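Local coordinates for polysaccharide biosynthesis protein CapD (Bacillus thuringiensis HD-771, PDB 6BWC), which binds NADP and UDP-N-acetylglucosamine and probably catalyses dehydration of the sugar nucleotide on the route to CMP-pseudaminic acid, at residues 64-69 and 84-89; 125-130 and 212-217; 181-186 and 193-198. The protein carries 2 engineered substitutions. All blocks are in the same frame, centred on the assembly; numbering follows the deposited sequence.

Contact 1: residues 64-69 and 84-89; sequences GDIRNY and HVAAMK. With NAP (NADP nicotinamide-adenine-dinucleotide phosphate), chain N.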
loop_
_atom_site.group_PDB
_atom_site.type_symbol
_atom_site.label_atom_id
_atom_site.label_comp_id
_atom_site.label_asym_id
_atom_site.label_seq_id
_atom_site.Cartn_x
_atom_site.Cartn_y
_atom_site.Cartn_z
ATOM N N GLY C 64 7.891 14.392 -10.571
ATOM C CA GLY C 64 7.334 13.814 -9.346
ATOM C C GLY C 64 5.852 14.090 -9.162
ATOM O O GLY C 64 5.276 14.957 -9.854
ATOM N N ASP C 65 5.231 13.345 -8.239
ATOM C CA ASP C 65 3.830 13.539 -7.910
ATOM C C ASP C 65 3.611 13.600 -6.411
ATOM O O ASP C 65 3.998 12.690 -5.718
ATOM C CB ASP C 65 3.033 12.409 -8.515
ATOM C CG ASP C 65 1.543 12.641 -8.462
ATOM O OD1 ASP C 65 1.006 12.965 -7.376
ATOM O OD2 ASP C 65 0.894 12.473 -9.510
ATOM N N ILE C 66 2.944 14.658 -5.930
ATOM C CA ILE C 66 2.603 14.831 -4.481
ATOM C C ILE C 66 1.696 13.749 -3.857
ATOM O O ILE C 66 1.562 13.700 -2.631
ATOM C CB ILE C 66 2.123 16.287 -4.062
ATOM C CG1 ILE C 66 1.129 16.985 -4.994
ATOM C CG2 ILE C 66 3.287 17.250 -4.036
ATOM C CD1 ILE C 66 -0.281 16.555 -4.803
ATOM N N ARG C 67 1.098 12.882 -4.687
ATOM C CA ARG C 67 0.414 11.669 -4.218
ATOM C C ARG C 67 1.451 10.614 -3.726
ATOM O O ARG C 67 1.136 9.751 -2.903
ATOM C CB ARG C 67 -0.477 11.100 -5.332
ATOM C CG ARG C 67 -1.587 12.046 -5.840
ATOM C CD ARG C 67 -2.294 11.531 -7.108
ATOM N NE ARG C 67 -3.388 12.405 -7.590
ATOM C CZ ARG C 67 -4.284 12.072 -8.545
ATOM N NH1 ARG C 67 -4.245 10.875 -9.132
ATOM N NH2 ARG C 67 -5.240 12.929 -8.910
ATOM N N ASN C 68 2.687 10.720 -4.225
ATOM C CA ASN C 68 3.820 9.878 -3.839
ATOM C C ASN C 68 4.590 10.456 -2.643
ATOM O O ASN C 68 5.368 11.379 -2.830
ATOM C CB ASN C 68 4.770 9.749 -5.056
ATOM C CG ASN C 68 5.596 8.480 -5.042
ATOM O OD1 ASN C 68 5.834 7.871 -4.004
ATOM N ND2 ASN C 68 6.033 8.075 -6.209
ATOM N N TYR C 69 4.399 9.926 -1.430
ATOM C CA TYR C 69 5.113 10.473 -0.271
ATOM C C TYR C 69 6.648 10.396 -0.431
ATOM O O TYR C 69 7.333 11.411 -0.363
ATOM C CB TYR C 69 4.702 9.817 1.056
ATOM C CG TYR C 69 5.602 10.271 2.191
ATOM C CD1 TYR C 69 5.386 11.492 2.854
ATOM C CD2 TYR C 69 6.718 9.513 2.556
ATOM C CE1 TYR C 69 6.254 11.922 3.858
ATOM C CE2 TYR C 69 7.595 9.930 3.563
ATOM C CZ TYR C 69 7.371 11.132 4.212
ATOM O OH TYR C 69 8.265 11.497 5.205
ATOM N N HIS C 84 3.981 24.941 -1.416
ATOM C CA HIS C 84 3.005 23.932 -1.885
ATOM C C HIS C 84 1.895 24.582 -2.760
ATOM O O HIS C 84 0.826 24.978 -2.302
ATOM C CB HIS C 84 2.488 23.104 -0.686
ATOM C CG HIS C 84 1.339 22.173 -0.987
ATOM N ND1 HIS C 84 1.123 21.597 -2.224
ATOM C CD2 HIS C 84 0.359 21.697 -0.180
ATOM C CE1 HIS C 84 0.044 20.836 -2.172
ATOM N NE2 HIS C 84 -0.431 20.873 -0.941
ATOM N N VAL C 85 2.193 24.641 -4.055
ATOM C CA VAL C 85 1.396 25.332 -5.066
ATOM C C VAL C 85 0.689 24.362 -6.075
ATOM O O VAL C 85 -0.196 24.779 -6.855
ATOM C CB VAL C 85 2.317 26.332 -5.797
ATOM C CG1 VAL C 85 1.507 27.382 -6.554
ATOM C CG2 VAL C 85 3.229 27.022 -4.794
ATOM N N ALA C 86 1.053 23.068 -6.052
ATOM C CA ALA C 86 0.318 22.032 -6.806
ATOM C C ALA C 86 -1.091 21.718 -6.243
ATOM O O ALA C 86 -1.315 21.750 -5.008
ATOM C CB ALA C 86 1.149 20.757 -6.916
ATOM N N ALA C 87 -2.007 21.420 -7.184
ATOM C CA ALA C 87 -3.439 21.127 -6.943
ATOM C C ALA C 87 -4.224 21.023 -8.247
ATOM O O ALA C 87 -3.834 21.537 -9.298
ATOM C CB ALA C 87 -4.103 22.184 -6.066
ATOM N N MET C 88 -5.360 20.353 -8.158
ATOM C CA MET C 88 -6.392 20.497 -9.171
ATOM C C MET C 88 -7.220 21.670 -8.696
ATOM O O MET C 88 -7.767 21.614 -7.589
ATOM C CB MET C 88 -7.258 19.241 -9.279
ATOM C CG MET C 88 -6.568 18.088 -9.988
ATOM S SD MET C 88 -7.490 16.585 -9.755
ATOM C CE MET C 88 -8.887 16.927 -10.812
ATOM N N LYS C 89 -7.287 22.708 -9.531
ATOM C CA LYS C 89 -7.862 24.006 -9.203
ATOM C C LYS C 89 -9.110 24.340 -10.004
ATOM O O LYS C 89 -9.570 25.484 -9.953
ATOM C CB LYS C 89 -6.825 25.096 -9.500
ATOM C CG LYS C 89 -6.447 25.300 -10.989
ATOM C CD LYS C 89 -5.755 26.641 -11.189
ATOM C CE LYS C 89 -5.463 26.902 -12.649
ATOM N NZ LYS C 89 -5.113 28.332 -12.898
HETATM P PA NAP N . -1.592 25.680 -12.370
HETATM O O1A NAP N . -1.089 26.626 -13.423
HETATM O O2A NAP N . -2.499 24.592 -12.835
HETATM O O5B NAP N . -0.368 25.050 -11.569
HETATM C C5B NAP N . -0.482 23.734 -11.021
HETATM C C4B NAP N . 0.912 23.184 -10.734
HETATM O O4B NAP N . 0.884 21.960 -10.004
HETATM C C3B NAP N . 1.610 22.850 -12.025
HETATM O O3B NAP N . 2.990 23.086 -11.759
HETATM C C2B NAP N . 1.284 21.393 -12.224
HETATM O O2B NAP N . 2.208 20.849 -13.144
HETATM C C1B NAP N . 1.380 20.869 -10.791
HETATM N N9A NAP N . 0.630 19.634 -10.377
HETATM C C8A NAP N . -0.673 19.278 -10.578
HETATM N N7A NAP N . -0.975 18.066 -9.999
HETATM C C5A NAP N . 0.153 17.636 -9.406
HETATM C C6A NAP N . 0.592 16.455 -8.622
HETATM N N6A NAP N . -0.242 15.448 -8.329
HETATM N N1A NAP N . 1.863 16.405 -8.189
HETATM C C2A NAP N . 2.752 17.379 -8.451
HETATM N N3A NAP N . 2.437 18.475 -9.159
HETATM C C4A NAP N . 1.188 18.666 -9.653
HETATM O O3 NAP N . -2.309 26.450 -11.146
HETATM P PN NAP N . -2.031 27.954 -10.611
HETATM O O1N NAP N . -0.550 28.305 -10.646
HETATM O O2N NAP N . -3.047 28.870 -11.221
HETATM O O5D NAP N . -2.520 27.839 -9.102
HETATM C C5D NAP N . -1.609 27.405 -8.123
HETATM C C4D NAP N . -2.322 27.242 -6.784
HETATM O O4D NAP N . -3.098 28.425 -6.553
HETATM C C3D NAP N . -3.276 26.046 -6.613
HETATM O O3D NAP N . -2.988 25.412 -5.364
HETATM C C2D NAP N . -4.664 26.641 -6.591
HETATM O O2D NAP N . -5.557 25.931 -5.726
HETATM C C1D NAP N . -4.397 28.055 -6.074
HETATM N N1N NAP N . -5.378 29.064 -6.492
HETATM C C2N NAP N . -5.353 29.486 -7.767
HETATM C C3N NAP N . -6.225 30.434 -8.271
HETATM C C7N NAP N . -6.214 30.874 -9.694
HETATM O O7N NAP N . -7.142 31.583 -10.088
HETATM N N7N NAP N . -5.251 30.497 -10.539
HETATM C C4N NAP N . -7.215 31.053 -7.354
HETATM C C5N NAP N . -7.161 30.514 -5.991
HETATM C C6N NAP N . -6.236 29.561 -5.602
HETATM P P2B NAP N . 1.929 19.448 -13.893
HETATM O O1X NAP N . 3.024 19.513 -14.940
HETATM O O2X NAP N . 2.217 18.366 -12.874
HETATM O O3X NAP N . 0.469 19.487 -14.403
#
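The guanidinium of Arg67 presents an edge, close to its own plane, to Met88 SD, with Arg67 NH2 4.4 Å from the sulfur; the adenine amino group N6A approaches it obliquely. One face of the adenine is lined by residues from both loops. Ile66 CG1 lies above the N1A-C6A rim of the six-membered ring, Ala86 CB lies over C4A at 3.4 Å, and these two carbons touch each other at 4.2 Å. The base is read along its edge. Ile66 N donates to adenine N1A (3.1 Å). The amino group N6A donates in turn to Asp65 OD1 (2.9 Å). Asp65 OD1 also takes the Arg67 N-H on its anti lone pair at 2.7 Å, an Asx turn that fixes the carboxylate for the base. Such an acidic residue after a strand, bonded to the adenine amino group, is familiar in Rossmann-type dehydrogenases. Farther along, Lys89 NZ reaches the phosphate oxygen O2N and also bonds Arg176 O. Segment 64-69 links strand 59-63 to helix 69-75, and segment 84-89 leaves strand 81-84; Ile66 and Ala86 both rest on Ile13 of strand 9-13, while Arg67 is salt-bridged to Glu100 of helix 98-118.

Contact 2: residues 125-130 and 212-217; sequences VFTSSN and MLTIEA. Engineered in segment 125-130: Asn130 (natural residue Asp). With NAP (NADP nicotinamide-adenine-dinucleotide phosphate), chain N.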
loop_
_atom_site.group_PDB
_atom_site.type_symbol
_atom_site.label_atom_id
_atom_site.label_comp_id
_atom_site.label_asym_id
_atom_site.label_seq_id
_atom_site.Cartn_x
_atom_site.Cartn_y
_atom_site.Cartn_z
ATOM N N VAL C 125 4.393 27.139 3.008
ATOM C CA VAL C 125 3.249 27.983 2.670
ATOM C C VAL C 125 2.322 27.193 1.772
ATOM O O VAL C 125 2.704 26.828 0.669
ATOM C CB VAL C 125 3.688 29.270 1.964
ATOM C CG1 VAL C 125 2.487 30.027 1.408
ATOM C CG2 VAL C 125 4.473 30.140 2.943
ATOM N N PHE C 126 1.126 26.908 2.272
ATOM C CA PHE C 126 0.076 26.314 1.467
ATOM C C PHE C 126 -0.692 27.432 0.754
ATOM O O PHE C 126 -0.919 28.535 1.299
ATOM C CB PHE C 126 -0.877 25.471 2.324
ATOM C CG PHE C 126 -2.033 24.885 1.550
ATOM C CD1 PHE C 126 -1.800 24.055 0.460
ATOM C CD2 PHE C 126 -3.349 25.145 1.915
ATOM C CE1 PHE C 126 -2.845 23.511 -0.269
ATOM C CE2 PHE C 126 -4.405 24.609 1.195
ATOM C CZ PHE C 126 -4.149 23.798 0.094
ATOM N N THR C 127 -1.112 27.119 -0.458
ATOM C CA THR C 127 -1.762 28.059 -1.323
ATOM C C THR C 127 -3.210 27.588 -1.464
ATOM O O THR C 127 -3.511 26.678 -2.255
ATOM C CB THR C 127 -0.961 28.109 -2.628
ATOM O OG1 THR C 127 0.040 29.121 -2.496
ATOM C CG2 THR C 127 -1.783 28.427 -3.778
ATOM N N SER C 128 -4.092 28.194 -0.659
ATOM C CA SER C 128 -5.545 27.890 -0.671
ATOM C C SER C 128 -6.238 28.857 -1.593
ATOM O O SER C 128 -5.598 29.766 -2.127
ATOM C CB SER C 128 -6.170 28.012 0.729
ATOM O OG SER C 128 -7.522 27.588 0.726
ATOM N N SER C 129 -7.544 28.641 -1.770
ATOM C CA SER C 129 -8.446 29.568 -2.465
ATOM C C SER C 129 -9.478 30.175 -1.513
ATOM O O SER C 129 -9.748 29.631 -0.446
ATOM C CB SER C 129 -9.192 28.827 -3.562
ATOM O OG SER C 129 -10.272 29.608 -4.046
ATOM N N ASN C 130 -10.088 31.286 -1.929
ATOM C CA ASN C 130 -11.220 31.829 -1.202
ATOM C C ASN C 130 -12.486 30.966 -1.427
ATOM O O ASN C 130 -13.547 31.211 -0.847
ATOM C CB ASN C 130 -11.358 33.380 -1.392
ATOM C CG ASN C 130 -11.717 33.859 -2.829
ATOM O OD1 ASN C 130 -11.331 34.968 -3.216
ATOM N ND2 ASN C 130 -12.480 33.083 -3.586
ATOM N N MET C 212 3.548 37.989 -4.526
ATOM C CA MET C 212 4.051 38.739 -3.369
ATOM C C MET C 212 3.363 38.351 -2.087
ATOM O O MET C 212 3.996 38.306 -1.034
ATOM C CB MET C 212 3.934 40.256 -3.568
ATOM C CG MET C 212 4.891 40.843 -4.592
ATOM S SD MET C 212 6.576 40.179 -4.517
ATOM C CE MET C 212 6.982 40.545 -2.790
ATOM N N LEU C 213 2.070 38.074 -2.174
ATOM C CA LEU C 213 1.310 37.581 -1.025
ATOM C C LEU C 213 1.987 36.343 -0.452
ATOM O O LEU C 213 2.315 36.306 0.730
ATOM C CB LEU C 213 -0.140 37.270 -1.437
ATOM C CG LEU C 213 -1.099 36.803 -0.327
ATOM C CD1 LEU C 213 -1.181 37.850 0.785
ATOM C CD2 LEU C 213 -2.507 36.440 -0.827
ATOM N N THR C 214 2.225 35.357 -1.322
ATOM C CA THR C 214 2.840 34.079 -0.939
ATOM C C THR C 214 4.272 34.248 -0.399
ATOM O O THR C 214 4.582 33.806 0.720
ATOM C CB THR C 214 2.860 33.065 -2.115
ATOM O OG1 THR C 214 1.685 33.199 -2.934
ATOM C CG2 THR C 214 2.939 31.623 -1.584
ATOM N N ILE C 215 5.126 34.906 -1.181
ATOM C CA ILE C 215 6.490 35.221 -0.744
ATOM C C ILE C 215 6.537 35.982 0.618
ATOM O O ILE C 215 7.335 35.605 1.495
ATOM C CB ILE C 215 7.275 35.924 -1.882
ATOM C CG1 ILE C 215 7.729 34.889 -2.896
ATOM C CG2 ILE C 215 8.495 36.666 -1.360
ATOM C CD1 ILE C 215 8.131 35.469 -4.227
ATOM N N GLU C 216 5.693 37.013 0.807
ATOM C CA GLU C 216 5.596 37.729 2.131
ATOM C C GLU C 216 5.265 36.798 3.282
ATOM O O GLU C 216 5.946 36.794 4.309
ATOM C CB GLU C 216 4.551 38.854 2.142
ATOM C CG GLU C 216 5.160 40.237 2.254
ATOM C CD GLU C 216 5.458 40.657 3.690
ATOM O OE1 GLU C 216 4.521 40.642 4.510
ATOM O OE2 GLU C 216 6.611 41.045 3.997
ATOM N N ALA C 217 4.213 36.011 3.091
ATOM C CA ALA C 217 3.802 35.028 4.084
ATOM C C ALA C 217 4.901 34.005 4.353
ATOM O O ALA C 217 4.985 33.489 5.450
ATOM C CB ALA C 217 2.516 34.340 3.652
HETATM P PA NAP N . -1.592 25.680 -12.370
HETATM O O1A NAP N . -1.089 26.626 -13.423
HETATM O O2A NAP N . -2.499 24.592 -12.835
HETATM O O5B NAP N . -0.368 25.050 -11.569
HETATM C C5B NAP N . -0.482 23.734 -11.021
HETATM C C4B NAP N . 0.912 23.184 -10.734
HETATM O O4B NAP N . 0.884 21.960 -10.004
HETATM C C3B NAP N . 1.610 22.850 -12.025
HETATM O O3B NAP N . 2.990 23.086 -11.759
HETATM C C2B NAP N . 1.284 21.393 -12.224
HETATM O O2B NAP N . 2.208 20.849 -13.144
HETATM C C1B NAP N . 1.380 20.869 -10.791
HETATM N N9A NAP N . 0.630 19.634 -10.377
HETATM C C8A NAP N . -0.673 19.278 -10.578
HETATM N N7A NAP N . -0.975 18.066 -9.999
HETATM C C5A NAP N . 0.153 17.636 -9.406
HETATM C C6A NAP N . 0.592 16.455 -8.622
HETATM N N6A NAP N . -0.242 15.448 -8.329
HETATM N N1A NAP N . 1.863 16.405 -8.189
HETATM C C2A NAP N . 2.752 17.379 -8.451
HETATM N N3A NAP N . 2.437 18.475 -9.159
HETATM C C4A NAP N . 1.188 18.666 -9.653
HETATM O O3 NAP N . -2.309 26.450 -11.146
HETATM P PN NAP N . -2.031 27.954 -10.611
HETATM O O1N NAP N . -0.550 28.305 -10.646
HETATM O O2N NAP N . -3.047 28.870 -11.221
HETATM O O5D NAP N . -2.520 27.839 -9.102
HETATM C C5D NAP N . -1.609 27.405 -8.123
HETATM C C4D NAP N . -2.322 27.242 -6.784
HETATM O O4D NAP N . -3.098 28.425 -6.553
HETATM C C3D NAP N . -3.276 26.046 -6.613
HETATM O O3D NAP N . -2.988 25.412 -5.364
HETATM C C2D NAP N . -4.664 26.641 -6.591
HETATM O O2D NAP N . -5.557 25.931 -5.726
HETATM C C1D NAP N . -4.397 28.055 -6.074
HETATM N N1N NAP N . -5.378 29.064 -6.492
HETATM C C2N NAP N . -5.353 29.486 -7.767
HETATM C C3N NAP N . -6.225 30.434 -8.271
HETATM C C7N NAP N . -6.214 30.874 -9.694
HETATM O O7N NAP N . -7.142 31.583 -10.088
HETATM N N7N NAP N . -5.251 30.497 -10.539
HETATM C C4N NAP N . -7.215 31.053 -7.354
HETATM C C5N NAP N . -7.161 30.514 -5.991
HETATM C C6N NAP N . -6.236 29.561 -5.602
HETATM P P2B NAP N . 1.929 19.448 -13.893
HETATM O O1X NAP N . 3.024 19.513 -14.940
HETATM O O2X NAP N . 2.217 18.366 -12.874
HETATM O O3X NAP N . 0.469 19.487 -14.403
#
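Val125 lays its CG1 against the methyl of Thr214, with Val125 CG1 and Thr214 CG2 3.4 Å apart, the principal overlap between strand 123-129 and helix 207-220. This is the strand-on-helix layering of a Rossmann fold: Val125 belongs to a central parallel strand of the main sheet, and the helix packs against one side of it. The axes of the two short segments approach to 9.2 Å and run roughly antiparallel, at 150°.

The two branches of Val125 divide the helix surface. CG1, set opposite the backbone nitrogen (chi1 170°), goes to Thr214. The other branch reaches one turn farther, Val125 CG2 lying 4.1 Å from Ala217 C. Thr214 turns only its methyl to the strand, since OG1 bonds back to Ala210 O within the helix. That methyl also faces Thr127 OG1 at 3.9 Å, the two threonine side chains crossing at about a right angle. No hydrogen bond joins the segments, and the interface is buried and almost wholly aliphatic.

Phe126, alternating with Val125 and Thr127, points away from helix 207-220 and packs on Lys143, Ala146 and Ile150 of helix 138-156. The strand is thus covered from both layers. Its C-terminal end reaches the cofactor and sugar-nucleotide pockets, the probable active site. Thr127 O accepts from Lys143 NZ, which with Tyr139 fits the Tyr-xxx-Lys pattern of short-chain dehydrogenases; Ser129 OG bonds the sugar hydroxyl O4' of UDP-N-acetylglucosamine, and the engineered Asn130 bonds O6' weakly through ND2. Strand packing and cofactor binding meet in Thr127: its hydroxyl faces the helix, while its methyl lies beside the nicotinamide ribose. One residue before the engineered position, Ser129 CB touches the nicotinamide ring at C5N, 3.6 Å away.

Contact 3: residues 181-186 and 193-198; sequences PLFENQ and ITVTDL. With UD1 (uridine-diphosphate-N-acetylglucosamine), chain O.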
loop_
_atom_site.group_PDB
_atom_site.type_symbol
_atom_site.label_atom_id
_atom_site.label_comp_id
_atom_site.label_asym_id
_atom_site.label_seq_id
_atom_site.Cartn_x
_atom_site.Cartn_y
_atom_site.Cartn_z
ATOM N N PRO C 181 -7.964 34.199 -20.943
ATOM C CA PRO C 181 -7.406 33.544 -22.127
ATOM C C PRO C 181 -8.410 32.700 -22.891
ATOM O O PRO C 181 -8.226 32.522 -24.086
ATOM C CB PRO C 181 -6.325 32.627 -21.571
ATOM C CG PRO C 181 -5.976 33.184 -20.251
ATOM C CD PRO C 181 -7.191 33.893 -19.731
ATOM N N LEU C 182 -9.428 32.162 -22.212
ATOM C CA LEU C 182 -10.498 31.410 -22.880
ATOM C C LEU C 182 -11.330 32.315 -23.809
ATOM O O LEU C 182 -11.410 32.072 -25.020
ATOM C CB LEU C 182 -11.388 30.746 -21.833
ATOM C CG LEU C 182 -12.572 29.942 -22.338
ATOM C CD1 LEU C 182 -12.106 28.817 -23.231
ATOM C CD2 LEU C 182 -13.352 29.397 -21.156
ATOM N N PHE C 183 -11.918 33.368 -23.230
ATOM C CA PHE C 183 -12.692 34.388 -23.973
ATOM C C PHE C 183 -11.892 35.022 -25.124
ATOM O O PHE C 183 -12.402 35.065 -26.239
ATOM C CB PHE C 183 -13.245 35.490 -23.020
ATOM C CG PHE C 183 -14.508 35.108 -22.239
ATOM C CD1 PHE C 183 -15.090 33.846 -22.323
ATOM C CD2 PHE C 183 -15.094 36.039 -21.383
ATOM C CE1 PHE C 183 -16.209 33.526 -21.592
ATOM C CE2 PHE C 183 -16.227 35.717 -20.641
ATOM C CZ PHE C 183 -16.785 34.454 -20.746
ATOM N N GLU C 184 -10.653 35.475 -24.878
ATOM C CA GLU C 184 -9.765 35.913 -25.972
ATOM C C GLU C 184 -9.747 34.922 -27.122
ATOM O O GLU C 184 -9.890 35.310 -28.269
ATOM C CB GLU C 184 -8.322 36.089 -25.486
ATOM C CG GLU C 184 -7.332 36.480 -26.594
ATOM C CD GLU C 184 -5.997 37.009 -26.076
ATOM O OE1 GLU C 184 -5.462 36.427 -25.088
ATOM O OE2 GLU C 184 -5.472 37.990 -26.671
ATOM N N ASN C 185 -9.572 33.645 -26.782
ATOM C CA ASN C 185 -9.331 32.562 -27.746
ATOM C C ASN C 185 -10.592 32.090 -28.420
ATOM O O ASN C 185 -10.597 31.776 -29.619
ATOM C CB ASN C 185 -8.674 31.354 -27.059
ATOM C CG ASN C 185 -7.554 30.767 -27.874
ATOM O OD1 ASN C 185 -6.625 31.480 -28.284
ATOM N ND2 ASN C 185 -7.619 29.469 -28.116
ATOM N N GLN C 186 -11.650 31.997 -27.627
ATOM C CA GLN C 186 -12.986 31.792 -28.153
ATOM C C GLN C 186 -13.310 32.876 -29.184
ATOM O O GLN C 186 -13.839 32.569 -30.235
ATOM C CB GLN C 186 -14.031 31.806 -27.015
ATOM C CG GLN C 186 -14.012 30.579 -26.104
ATOM C CD GLN C 186 -15.192 30.511 -25.135
ATOM O OE1 GLN C 186 -15.708 31.534 -24.686
ATOM N NE2 GLN C 186 -15.613 29.290 -24.799
ATOM N N ILE C 193 -18.355 33.935 -27.425
ATOM C CA ILE C 193 -17.940 33.464 -26.089
ATOM C C ILE C 193 -19.030 32.598 -25.447
ATOM O O ILE C 193 -20.205 32.645 -25.835
ATOM C CB ILE C 193 -17.489 34.603 -25.118
ATOM C CG1 ILE C 193 -18.527 35.737 -25.031
ATOM C CG2 ILE C 193 -16.125 35.153 -25.532
ATOM C CD1 ILE C 193 -18.365 36.604 -23.803
ATOM N N THR C 194 -18.600 31.809 -24.465
ATOM C CA THR C 194 -19.472 30.981 -23.638
ATOM C C THR C 194 -19.622 31.612 -22.255
ATOM O O THR C 194 -18.672 31.673 -21.476
ATOM C CB THR C 194 -18.896 29.569 -23.493
ATOM O OG1 THR C 194 -19.110 28.847 -24.710
ATOM C CG2 THR C 194 -19.562 28.812 -22.364
ATOM N N VAL C 195 -20.839 32.028 -21.940
ATOM C CA VAL C 195 -21.121 32.776 -20.728
ATOM C C VAL C 195 -21.910 31.877 -19.776
ATOM O O VAL C 195 -22.949 31.343 -20.137
ATOM C CB VAL C 195 -21.836 34.084 -21.118
ATOM C CG1 VAL C 195 -22.974 34.446 -20.174
ATOM C CG2 VAL C 195 -20.804 35.209 -21.239
ATOM N N THR C 196 -21.390 31.681 -18.573
ATOM C CA THR C 196 -22.075 30.890 -17.550
ATOM C C THR C 196 -23.293 31.692 -17.067
ATOM O O THR C 196 -24.434 31.311 -17.320
ATOM C CB THR C 196 -21.140 30.529 -16.355
ATOM O OG1 THR C 196 -20.472 31.715 -15.864
ATOM C CG2 THR C 196 -20.082 29.446 -16.759
ATOM N N ASP C 197 -23.054 32.827 -16.422
ATOM C CA ASP C 197 -24.123 33.591 -15.798
ATOM C C ASP C 197 -23.550 34.970 -15.476
ATOM O O ASP C 197 -22.731 35.105 -14.571
ATOM C CB ASP C 197 -24.575 32.836 -14.548
ATOM C CG ASP C 197 -25.641 33.551 -13.765
ATOM O OD1 ASP C 197 -25.679 34.801 -13.758
ATOM O OD2 ASP C 197 -26.431 32.831 -13.112
ATOM N N LEU C 198 -23.978 35.988 -16.219
ATOM C CA LEU C 198 -23.308 37.299 -16.199
ATOM C C LEU C 198 -23.372 37.994 -14.848
ATOM O O LEU C 198 -22.475 38.753 -14.477
ATOM C CB LEU C 198 -23.875 38.214 -17.293
ATOM C CG LEU C 198 -23.616 37.709 -18.714
ATOM C CD1 LEU C 198 -24.458 38.437 -19.756
ATOM C CD2 LEU C 198 -22.129 37.792 -19.038
HETATM C "C1'" UD1 O . -10.646 30.325 -10.129
HETATM C "C2'" UD1 O . -9.718 29.180 -9.760
HETATM C "C3'" UD1 O . -10.141 28.510 -8.454
HETATM C "C4'" UD1 O . -10.390 29.527 -7.343
HETATM C "C5'" UD1 O . -11.136 30.783 -7.836
HETATM C "C6'" UD1 O . -11.037 31.895 -6.783
HETATM C "C7'" UD1 O . -8.914 28.294 -11.912
HETATM C "C8'" UD1 O . -9.202 27.311 -13.028
HETATM N "N2'" UD1 O . -9.682 28.191 -10.822
HETATM O "O1'" UD1 O . -11.979 29.848 -10.234
HETATM O "O3'" UD1 O . -9.123 27.565 -8.070
HETATM O "O4'" UD1 O . -11.125 28.941 -6.285
HETATM O "O5'" UD1 O . -10.628 31.268 -9.097
HETATM O "O6'" UD1 O . -12.251 32.645 -6.692
HETATM O "O7'" UD1 O . -8.053 29.159 -12.060
HETATM N N1 UD1 O . -16.958 31.417 -16.967
HETATM C C2 UD1 O . -17.693 31.642 -18.169
HETATM N N3 UD1 O . -17.500 30.838 -19.227
HETATM C C4 UD1 O . -16.625 29.814 -19.187
HETATM C C5 UD1 O . -15.886 29.573 -18.056
HETATM C C6 UD1 O . -16.054 30.399 -16.955
HETATM O O2 UD1 O . -18.529 32.559 -18.261
HETATM O O4 UD1 O . -16.444 29.079 -20.171
HETATM C C1B UD1 O . -17.158 32.264 -15.772
HETATM C C2B UD1 O . -17.331 31.509 -14.451
HETATM O "O2'" UD1 O . -18.685 31.155 -14.204
HETATM C C3B UD1 O . -16.749 32.447 -13.412
HETATM C C4B UD1 O . -15.692 33.187 -14.203
HETATM O O4B UD1 O . -15.998 33.036 -15.588
HETATM O O3B UD1 O . -17.666 33.417 -12.894
HETATM C C5B UD1 O . -14.282 32.680 -13.946
HETATM O O5B UD1 O . -14.069 31.312 -14.328
HETATM P PA UD1 O . -12.560 30.791 -14.155
HETATM O O1A UD1 O . -12.312 29.474 -14.848
HETATM O O2A UD1 O . -11.553 31.913 -14.429
HETATM O O3A UD1 O . -12.292 30.705 -12.565
HETATM P PB UD1 O . -13.167 30.346 -11.251
HETATM O O1B UD1 O . -13.992 29.102 -11.508
HETATM O O2B UD1 O . -13.888 31.531 -10.619
#
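Helix 181-186 and strand 193-195 form part of a helix-turn-strand unit whose short axes come within 8.1 Å and run at 137° to each other; the chains are nearest where Gln186 and Ile193 face each other, CA to CA 5.6 Å. Phe183 lies against the strand in two ways. Ile193 CD1 sits over one face of its ring, 4.0 Å from the centroid and 14° off the normal, a CH-pi contact, while Ile193 CG2 lies 3.6 Å from Phe183 CD1. At the ring edge, close to the plane, comes Thr194 O, and Val195 CG2 touches Phe183 CZ obliquely at 4.1 Å. Gln186, extended beyond CG, crosses to the strand and accepts the Thr194 N-H on OE1 at 2.9 Å; the donor stands 35° out of the carbonyl plane, off the lone-pair directions. The other end of that amide, NE2, bonds Glu50 of the second subunit, which fixes which way round the group sits. The strand also pairs in parallel with strand 259-262. Beyond it, uracil N3 donates to Thr194 O (2.7 Å) and Thr196 N donates to uracil O2 (3.0 Å). Thr194 is thus held through its N-H by Gln186 while its carbonyl reads the base, consistent with a uracil-reading strand whose position depends partly on the helix and, through Gln186, on the neighbouring subunit.

In the fold
From the N terminus, contact 1 comes first: it closes a short loop holding helix 69-75 and strand 81-84, and lets the loops after strands 59-63 and 81-84 meet over the adenine of NADP. Contact 2 follows in series and closes a much longer loop, tying central strand 123-129 to helix 207-220. Contact 3 is nested inside that loop, itself a tight connection from helix 179-190 to strand 192-195. Contacts 1 and 2 touch through His84, which packs on Phe126, and share the cofactor. Contact 3 lies apart, its centre about 28 Å from each of the other contact centres, at the uracil end of the sugar nucleotide. Contacts 1 and 3 both reach the second subunit.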